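Local coordinates for chemotaxis response regulator protein-glutamate methylesterase (Thermotoga maritima, PDB 3SFT), which probably removes methyl groups from methylglutamate residues of chemoreceptors and deamidates specific glutamines, this chain being its C-terminal catalytic domain, at residues 24-30 with 185-190; 127-133 with 151-156. Numbering follows the deposited sequence.

Contact 1 (24-30 with 185-190); sequences MIIPNLP and IPEKLI
Apolar shape matching can join a loop to a helix, and the bump made by Pro-186 illustrates the principle. Segment 185-190 begins helix 185-192 and runs regularly, with Leu-189 N to Ile-185 O at 2.9 Å and Ile-190 N to Pro-186 O at 3.0 Å. Opposite it, 24-30 folds back through a short 3-10 segment at Ile-26 and Pro-27, where Asn-28 N hydrogen-bonds Ile-25 O at 3.1 Å, and then extends at Leu-29 and Pro-30. The backbones come nearest at Ile-25 and Pro-186, whose CA atoms lie 5.2 Å apart. The ring of Pro-186 fits a hollow of backbone and side chain: its CG is 3.4 Å from both Met-24 O and Ile-25 CA, and its CB is 4.0 Å from Leu-29 CD2. Leu-29 (m, t) rests between Pro-186 and Ile-190, its CD2 also 3.9 Å from Ile-190 CG1. Pro-30 CD meets Ile-190 CD1 at 3.9 Å; at the other end, Ile-25 (m, t) extends CD1 to 4.1 Å from Ile-185 CD1. No hydrogen bond crosses. Here the loop after helix 18-22 packs on the start of the last helix, which lies on one face of the parallel sheet of the doubly wound alpha/beta domain; Ile-185 and Leu-189 lie against Ile-154 of strand 152-156, and Ile-26 leans on Leu-55 of helix 48-58.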
ATOM      1  N   MET A  24       0.533   7.608 -11.707  1.00 22.96           N
ATOM      2  CA  MET A  24       1.817   7.366 -12.360  1.00 23.99           C
ATOM      3  C   MET A  24       2.326   5.953 -12.067  1.00 22.81           C
ATOM      4  O   MET A  24       3.311   5.510 -12.658  1.00 24.70           O
ATOM      5  CB  MET A  24       2.868   8.365 -11.863  1.00 24.41           C
ATOM      6  CG  MET A  24       2.596   9.826 -12.169  1.00 27.78           C
ATOM      7  SD  MET A  24       3.981  10.892 -11.632  1.00 33.05           S
ATOM      8  CE  MET A  24       3.218  11.774 -10.274  1.00 30.70           C
ATOM      9  N   ILE A  25       1.646   5.244 -11.168  1.00 22.31           N
ATOM     10  CA  ILE A  25       2.064   3.898 -10.771  1.00 20.47           C
ATOM     11  C   ILE A  25       1.169   2.757 -11.247  1.00 20.49           C
ATOM     12  O   ILE A  25       1.573   1.945 -12.078  1.00 22.36           O
ATOM     13  CB  ILE A  25       2.200   3.793  -9.229  1.00 17.11           C
ATOM     14  CG1 ILE A  25       3.120   4.892  -8.698  1.00 15.07           C
ATOM     15  CG2 ILE A  25       2.743   2.422  -8.833  1.00 15.98           C
ATOM     16  CD1 ILE A  25       3.210   4.923  -7.187  1.00 14.09           C
ATOM     17  N   ILE A  26      -0.033   2.686 -10.683  1.00 21.32           N
ATOM     18  CA  ILE A  26      -0.994   1.633 -10.997  1.00 21.57           C
ATOM     19  C   ILE A  26      -1.293   1.405 -12.485  1.00 23.01           C
ATOM     20  O   ILE A  26      -1.281   0.263 -12.946  1.00 22.70           O
ATOM     21  CB  ILE A  26      -2.305   1.837 -10.199  1.00 19.91           C
ATOM     22  CG1 ILE A  26      -1.983   1.943  -8.704  1.00 18.87           C
ATOM     23  CG2 ILE A  26      -3.291   0.689 -10.455  1.00 19.80           C
ATOM     24  CD1 ILE A  26      -1.199   0.759  -8.144  1.00 16.42           C
ATOM     25  N   PRO A  27      -1.564   2.479 -13.253  1.00 23.96           N
ATOM     26  CA  PRO A  27      -1.856   2.324 -14.683  1.00 26.34           C
ATOM     27  C   PRO A  27      -0.689   1.764 -15.497  1.00 28.11           C
ATOM     28  O   PRO A  27      -0.890   1.271 -16.603  1.00 30.28           O
ATOM     29  CB  PRO A  27      -2.187   3.756 -15.120  1.00 25.99           C
ATOM     30  CG  PRO A  27      -2.745   4.375 -13.871  1.00 25.82           C
ATOM     31  CD  PRO A  27      -1.771   3.878 -12.836  1.00 24.58           C
ATOM     32  N   ASN A  28       0.522   1.828 -14.941  1.00 29.40           N
ATOM     33  CA  ASN A  28       1.715   1.349 -15.633  1.00 29.06           C
ATOM     34  C   ASN A  28       2.200  -0.042 -15.216  1.00 29.51           C
ATOM     35  O   ASN A  28       3.381  -0.370 -15.357  1.00 29.58           O
ATOM     36  CB  ASN A  28       2.840   2.379 -15.503  1.00 29.42           C
ATOM     37  CG  ASN A  28       2.434   3.759 -16.019  1.00 29.82           C
ATOM     38  OD1 ASN A  28       2.713   4.779 -15.385  1.00 29.78           O
ATOM     39  ND2 ASN A  28       1.758   3.791 -17.164  1.00 28.45           N
ATOM     40  N   LEU A  29       1.290  -0.848 -14.681  1.00 29.22           N
ATOM     41  CA  LEU A  29       1.613  -2.211 -14.274  1.00 28.59           C
ATOM     42  C   LEU A  29       0.838  -3.170 -15.176  1.00 29.18           C
ATOM     43  O   LEU A  29      -0.318  -2.915 -15.516  1.00 29.66           O
ATOM     44  CB  LEU A  29       1.269  -2.442 -12.801  1.00 24.84           C
ATOM     45  CG  LEU A  29       2.156  -1.695 -11.797  1.00 23.82           C
ATOM     46  CD1 LEU A  29       1.650  -1.919 -10.383  1.00 21.52           C
ATOM     47  CD2 LEU A  29       3.597  -2.163 -11.922  1.00 22.73           C
ATOM     48  N   PRO A  30       1.469  -4.284 -15.576  1.00 29.40           N
ATOM     49  CA  PRO A  30       0.827  -5.272 -16.449  1.00 30.19           C
ATOM     50  C   PRO A  30      -0.331  -6.012 -15.792  1.00 31.14           C
ATOM     51  O   PRO A  30      -0.363  -6.177 -14.574  1.00 31.16           O
ATOM     52  CB  PRO A  30       1.981  -6.219 -16.781  1.00 31.83           C
ATOM     53  CG  PRO A  30       2.791  -6.203 -15.510  1.00 29.81           C
ATOM     54  CD  PRO A  30       2.814  -4.731 -15.169  1.00 30.31           C
ATOM     55  N   ILE A 185       8.612   4.083  -9.884  1.00 19.34           N
ATOM     56  CA  ILE A 185       8.173   3.055  -8.943  1.00 18.38           C
ATOM     57  C   ILE A 185       7.614   1.794  -9.625  1.00 18.09           C
ATOM     58  O   ILE A 185       7.956   0.685  -9.226  1.00 18.98           O
ATOM     59  CB  ILE A 185       7.173   3.638  -7.897  1.00 15.21           C
ATOM     60  CG1 ILE A 185       7.889   4.687  -7.036  1.00 14.38           C
ATOM     61  CG2 ILE A 185       6.588   2.533  -7.017  1.00 13.62           C
ATOM     62  CD1 ILE A 185       7.086   5.180  -5.835  1.00 12.28           C
ATOM     63  N   PRO A 186       6.757   1.943 -10.658  1.00 20.00           N
ATOM     64  CA  PRO A 186       6.198   0.771 -11.352  1.00 20.11           C
ATOM     65  C   PRO A 186       7.302  -0.114 -11.917  1.00 21.46           C
ATOM     66  O   PRO A 186       7.228  -1.342 -11.854  1.00 21.02           O
ATOM     67  CB  PRO A 186       5.417   1.402 -12.506  1.00 20.55           C
ATOM     68  CG  PRO A 186       5.007   2.696 -11.974  1.00 20.20           C
ATOM     69  CD  PRO A 186       6.217   3.185 -11.238  1.00 18.42           C
ATOM     70  N   GLU A 187       8.322   0.529 -12.476  1.00 22.43           N
ATOM     71  CA  GLU A 187       9.455  -0.167 -13.081  1.00 24.89           C
ATOM     72  C   GLU A 187      10.227  -0.948 -12.034  1.00 24.76           C
ATOM     73  O   GLU A 187      10.626  -2.086 -12.272  1.00 25.84           O
ATOM     74  CB  GLU A 187      10.372   0.836 -13.799  1.00 26.32           C
ATOM     75  CG  GLU A 187       9.608   1.737 -14.783  1.00 31.16           C
ATOM     76  CD  GLU A 187      10.434   2.880 -15.361  1.00 33.28           C
ATOM     77  OE1 GLU A 187       9.977   3.473 -16.361  1.00 35.49           O
ATOM     78  OE2 GLU A 187      11.515   3.201 -14.819  1.00 36.55           O
ATOM     79  N   LYS A 188      10.410  -0.342 -10.863  1.00 23.34           N
ATOM     80  CA  LYS A 188      11.124  -0.997  -9.777  1.00 22.11           C
ATOM     81  C   LYS A 188      10.316  -2.190  -9.269  1.00 22.51           C
ATOM     82  O   LYS A 188      10.877  -3.254  -9.006  1.00 22.37           O
ATOM     83  CB  LYS A 188      11.406  -0.004  -8.647  1.00 20.01           C
ATOM     84  CG  LYS A 188      12.144  -0.590  -7.451  1.00 21.90           C
ATOM     85  CD  LYS A 188      13.448  -1.278  -7.843  1.00 24.64           C
ATOM     86  CE  LYS A 188      14.467  -0.302  -8.405  1.00 25.90           C
ATOM     87  NZ  LYS A 188      15.762  -0.984  -8.684  1.00 29.35           N
ATOM     88  N   LEU A 189       8.998  -2.017  -9.155  1.00 22.16           N
ATOM     89  CA  LEU A 189       8.121  -3.091  -8.685  1.00 22.80           C
ATOM     90  C   LEU A 189       8.185  -4.288  -9.629  1.00 24.78           C
ATOM     91  O   LEU A 189       8.289  -5.432  -9.183  1.00 25.37           O
ATOM     92  CB  LEU A 189       6.669  -2.607  -8.545  1.00 18.13           C
ATOM     93  CG  LEU A 189       6.384  -1.621  -7.404  1.00 17.20           C
ATOM     94  CD1 LEU A 189       4.903  -1.232  -7.391  1.00 12.36           C
ATOM     95  CD2 LEU A 189       6.796  -2.243  -6.072  1.00 14.75           C
ATOM     96  N   ILE A 190       8.153  -4.012 -10.930  1.00 26.32           N
ATOM     97  CA  ILE A 190       8.216  -5.056 -11.947  1.00 29.26           C
ATOM     98  C   ILE A 190       9.502  -5.880 -11.844  1.00 30.73           C
ATOM     99  O   ILE A 190       9.477  -7.091 -12.060  1.00 30.65           O
ATOM    100  CB  ILE A 190       8.053  -4.460 -13.375  1.00 29.55           C
ATOM    101  CG1 ILE A 190       6.612  -3.988 -13.568  1.00 27.48           C
ATOM    102  CG2 ILE A 190       8.409  -5.500 -14.452  1.00 30.16           C
ATOM    103  CD1 ILE A 190       6.395  -3.184 -14.820  1.00 30.01           C
TER

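Contact 2 (127-133 with 151-156); sequences TIAVILT and GTVIAE
Ile-154 (m, t) overlaps its neighbours across the strands, its CB 4.3 Å from Val-130 CG2 and its CD1 4.5 Å from Ile-128 CG2. It belongs to a beta-alpha-beta unit of the doubly wound alpha/beta domain, in which helix 140-148 connects parallel strands 127-131 and 152-156. Their axes approach to 4.7 Å at 13°. Both backbones are extended and in register, Ile-128 beside Thr-152 through Ile-131 beside Ala-155, with CA separations of 4.7-4.9 Å. Hydrogen bonds alternate in direction: Thr-152 N to Thr-127 O (2.9 Å), Ala-129 N to Thr-152 O (2.8 Å), Ile-154 N to Ala-129 O (2.7 Å), Ile-131 N to Ile-154 O (2.8 Å) and Glu-156 N to Ile-131 O (3.0 Å). On the face opposite Ile-154, Ala-129 CB meets Val-153 CG2 at 4.1 Å, and Val-146 of helix 140-148 packs on both residues. Past the strand, the side chain of Thr-133 is about 7 Å from that of Ser-15, a predicted catalytic residue; Thr-133 OG1 hydrogen-bonds Thr-16 O. Glu-156 OE2 hydrogen-bonds Ser-21 OG and Thr-160 OG1. With chi1 and chi2 both t, Glu-156 reaches across and forward past its register partner Leu-132, its OE1 accepting Thr-133 N at 2.8 Å.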
ATOM      1  N   THR A 127       7.551  -9.181   1.622  1.00 21.47           N
ATOM      2  CA  THR A 127       6.713  -7.990   1.739  1.00 20.57           C
ATOM      3  C   THR A 127       7.404  -6.791   1.101  1.00 20.10           C
ATOM      4  O   THR A 127       8.597  -6.568   1.301  1.00 19.83           O
ATOM      5  CB  THR A 127       6.426  -7.630   3.219  1.00 20.82           C
ATOM      6  OG1 THR A 127       5.957  -8.790   3.913  1.00 20.75           O
ATOM      7  CG2 THR A 127       5.363  -6.527   3.316  1.00 19.44           C
ATOM      8  N   ILE A 128       6.649  -6.037   0.313  1.00 18.95           N
ATOM      9  CA  ILE A 128       7.163  -4.838  -0.332  1.00 18.51           C
ATOM     10  C   ILE A 128       6.266  -3.678   0.096  1.00 19.01           C
ATOM     11  O   ILE A 128       5.053  -3.730  -0.106  1.00 19.34           O
ATOM     12  CB  ILE A 128       7.133  -4.953  -1.876  1.00 17.04           C
ATOM     13  CG1 ILE A 128       8.084  -6.056  -2.353  1.00 16.92           C
ATOM     14  CG2 ILE A 128       7.536  -3.623  -2.509  1.00 16.53           C
ATOM     15  CD1 ILE A 128       8.069  -6.271  -3.879  1.00 16.05           C
ATOM     16  N   ALA A 129       6.853  -2.667   0.735  1.00 18.75           N
ATOM     17  CA  ALA A 129       6.102  -1.494   1.185  1.00 17.81           C
ATOM     18  C   ALA A 129       6.445  -0.287   0.321  1.00 16.71           C
ATOM     19  O   ALA A 129       7.603  -0.084  -0.040  1.00 16.42           O
ATOM     20  CB  ALA A 129       6.407  -1.185   2.652  1.00 17.21           C
ATOM     21  N   VAL A 130       5.428   0.499  -0.015  1.00 16.04           N
ATOM     22  CA  VAL A 130       5.607   1.698  -0.825  1.00 15.11           C
ATOM     23  C   VAL A 130       4.925   2.854  -0.103  1.00 15.62           C
ATOM     24  O   VAL A 130       3.708   2.867   0.047  1.00 16.77           O
ATOM     25  CB  VAL A 130       4.977   1.541  -2.240  1.00 16.70           C
ATOM     26  CG1 VAL A 130       5.283   2.769  -3.085  1.00 11.69           C
ATOM     27  CG2 VAL A 130       5.513   0.295  -2.928  1.00 15.49           C
ATOM     28  N   ILE A 131       5.715   3.815   0.361  1.00 15.13           N
ATOM     29  CA  ILE A 131       5.164   4.956   1.075  1.00 16.57           C
ATOM     30  C   ILE A 131       5.224   6.182   0.184  1.00 15.62           C
ATOM     31  O   ILE A 131       6.298   6.697  -0.130  1.00 15.63           O
ATOM     32  CB  ILE A 131       5.915   5.196   2.401  1.00 16.39           C
ATOM     33  CG1 ILE A 131       5.916   3.908   3.228  1.00 16.61           C
ATOM     34  CG2 ILE A 131       5.279   6.338   3.180  1.00 16.08           C
ATOM     35  CD1 ILE A 131       4.532   3.349   3.503  1.00 19.51           C
ATOM     36  N   LEU A 132       4.047   6.636  -0.220  1.00 16.01           N
ATOM     37  CA  LEU A 132       3.909   7.780  -1.107  1.00 14.45           C
ATOM     38  C   LEU A 132       3.652   9.096  -0.388  1.00 14.33           C
ATOM     39  O   LEU A 132       3.540   9.148   0.840  1.00 12.87           O
ATOM     40  CB  LEU A 132       2.763   7.522  -2.093  1.00 11.71           C
ATOM     41  CG  LEU A 132       2.830   6.207  -2.876  1.00 11.80           C
ATOM     42  CD1 LEU A 132       1.647   6.123  -3.843  1.00 10.73           C
ATOM     43  CD2 LEU A 132       4.150   6.128  -3.632  1.00  8.70           C
ATOM     44  N   THR A 133       3.543  10.140  -1.207  1.00 13.30           N
ATOM     45  CA  THR A 133       3.262  11.516  -0.816  1.00 12.99           C
ATOM     46  C   THR A 133       2.177  11.590   0.249  1.00 15.17           C
ATOM     47  O   THR A 133       1.237  10.789   0.239  1.00 14.67           O
ATOM     48  CB  THR A 133       2.777  12.310  -2.063  1.00 14.81           C
ATOM     49  OG1 THR A 133       2.346  13.621  -1.683  1.00 16.76           O
ATOM     50  CG2 THR A 133       1.622  11.577  -2.747  1.00 13.97           C
ATOM     51  N   GLY A 151      11.744  -7.573   4.663  1.00 16.80           N
ATOM     52  CA  GLY A 151      11.056  -7.087   3.479  1.00 16.02           C
ATOM     53  C   GLY A 151      11.787  -5.924   2.823  1.00 17.01           C
ATOM     54  O   GLY A 151      12.877  -5.536   3.257  1.00 15.44           O
ATOM     55  N   THR A 152      11.157  -5.339   1.810  1.00 16.28           N
ATOM     56  CA  THR A 152      11.733  -4.233   1.054  1.00 16.77           C
ATOM     57  C   THR A 152      10.842  -2.990   1.128  1.00 15.86           C
ATOM     58  O   THR A 152       9.617  -3.085   1.050  1.00 15.44           O
ATOM     59  CB  THR A 152      11.928  -4.653  -0.426  1.00 18.61           C
ATOM     60  OG1 THR A 152      12.867  -5.738  -0.495  1.00 21.01           O
ATOM     61  CG2 THR A 152      12.439  -3.486  -1.264  1.00 19.36           C
ATOM     62  N   VAL A 153      11.465  -1.822   1.231  1.00 15.68           N
ATOM     63  CA  VAL A 153      10.722  -0.570   1.337  1.00 16.99           C
ATOM     64  C   VAL A 153      11.087   0.473   0.281  1.00 16.71           C
ATOM     65  O   VAL A 153      12.262   0.725   0.007  1.00 18.18           O
ATOM     66  CB  VAL A 153      10.901   0.049   2.742  1.00 15.95           C
ATOM     67  CG1 VAL A 153      10.215   1.405   2.825  1.00 15.76           C
ATOM     68  CG2 VAL A 153      10.364  -0.896   3.803  1.00 15.44           C
ATOM     69  N   ILE A 154      10.059   1.073  -0.308  1.00 16.74           N
ATOM     70  CA  ILE A 154      10.233   2.107  -1.313  1.00 15.92           C
ATOM     71  C   ILE A 154       9.542   3.385  -0.843  1.00 16.85           C
ATOM     72  O   ILE A 154       8.378   3.363  -0.445  1.00 18.00           O
ATOM     73  CB  ILE A 154       9.624   1.690  -2.669  1.00 13.76           C
ATOM     74  CG1 ILE A 154      10.343   0.459  -3.221  1.00 13.05           C
ATOM     75  CG2 ILE A 154       9.727   2.832  -3.662  1.00 14.14           C
ATOM     76  CD1 ILE A 154       9.644  -0.172  -4.422  1.00 13.24           C
ATOM     77  N   ALA A 155      10.279   4.489  -0.848  1.00 16.96           N
ATOM     78  CA  ALA A 155       9.730   5.781  -0.450  1.00 16.85           C
ATOM     79  C   ALA A 155       9.682   6.672  -1.681  1.00 16.60           C
ATOM     80  O   ALA A 155      10.598   6.646  -2.504  1.00 15.88           O
ATOM     81  CB  ALA A 155      10.589   6.419   0.620  1.00 16.08           C
ATOM     82  N   GLU A 156       8.602   7.434  -1.821  1.00 16.29           N
ATOM     83  CA  GLU A 156       8.458   8.326  -2.960  1.00 16.89           C
ATOM     84  C   GLU A 156       9.377   9.539  -2.827  1.00 17.52           C
ATOM     85  O   GLU A 156       9.446  10.175  -1.770  1.00 15.72           O
ATOM     86  CB  GLU A 156       7.003   8.775  -3.134  1.00 16.58           C
ATOM     87  CG  GLU A 156       6.778   9.639  -4.393  1.00 17.41           C
ATOM     88  CD  GLU A 156       5.319  10.033  -4.619  1.00 18.43           C
ATOM     89  OE1 GLU A 156       4.459   9.703  -3.784  1.00 17.45           O
ATOM     90  OE2 GLU A 156       5.028  10.685  -5.644  1.00 19.97           O
TER
HETATM   91  O   HOH W   1      10.239  -8.009  -0.306  1.00 24.16           O

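In the fold
The two contacts, with centres 13 Å apart, lie in different layers of the modified doubly wound domain: contact 2 joins neighbouring strands within the seven-stranded parallel sheet, and contact 1 packs a loop on a helix over one face of it. Along the chain, 24-30 comes first, then both strands of contact 2, then 185-190, so contact 1 brings together early and late parts of the domain. The contacts meet directly: Leu-132 CD2 packs 3.8 Å from Ile-185 CD1 and 3.9 Å from Ile-25 CD1, and Leu-189 CD2 lies 3.9 Å from both Ile-128 CG2 and Ile-154 CD1. Contact 2 extends toward the predicted active site; contact 1 lies away from it.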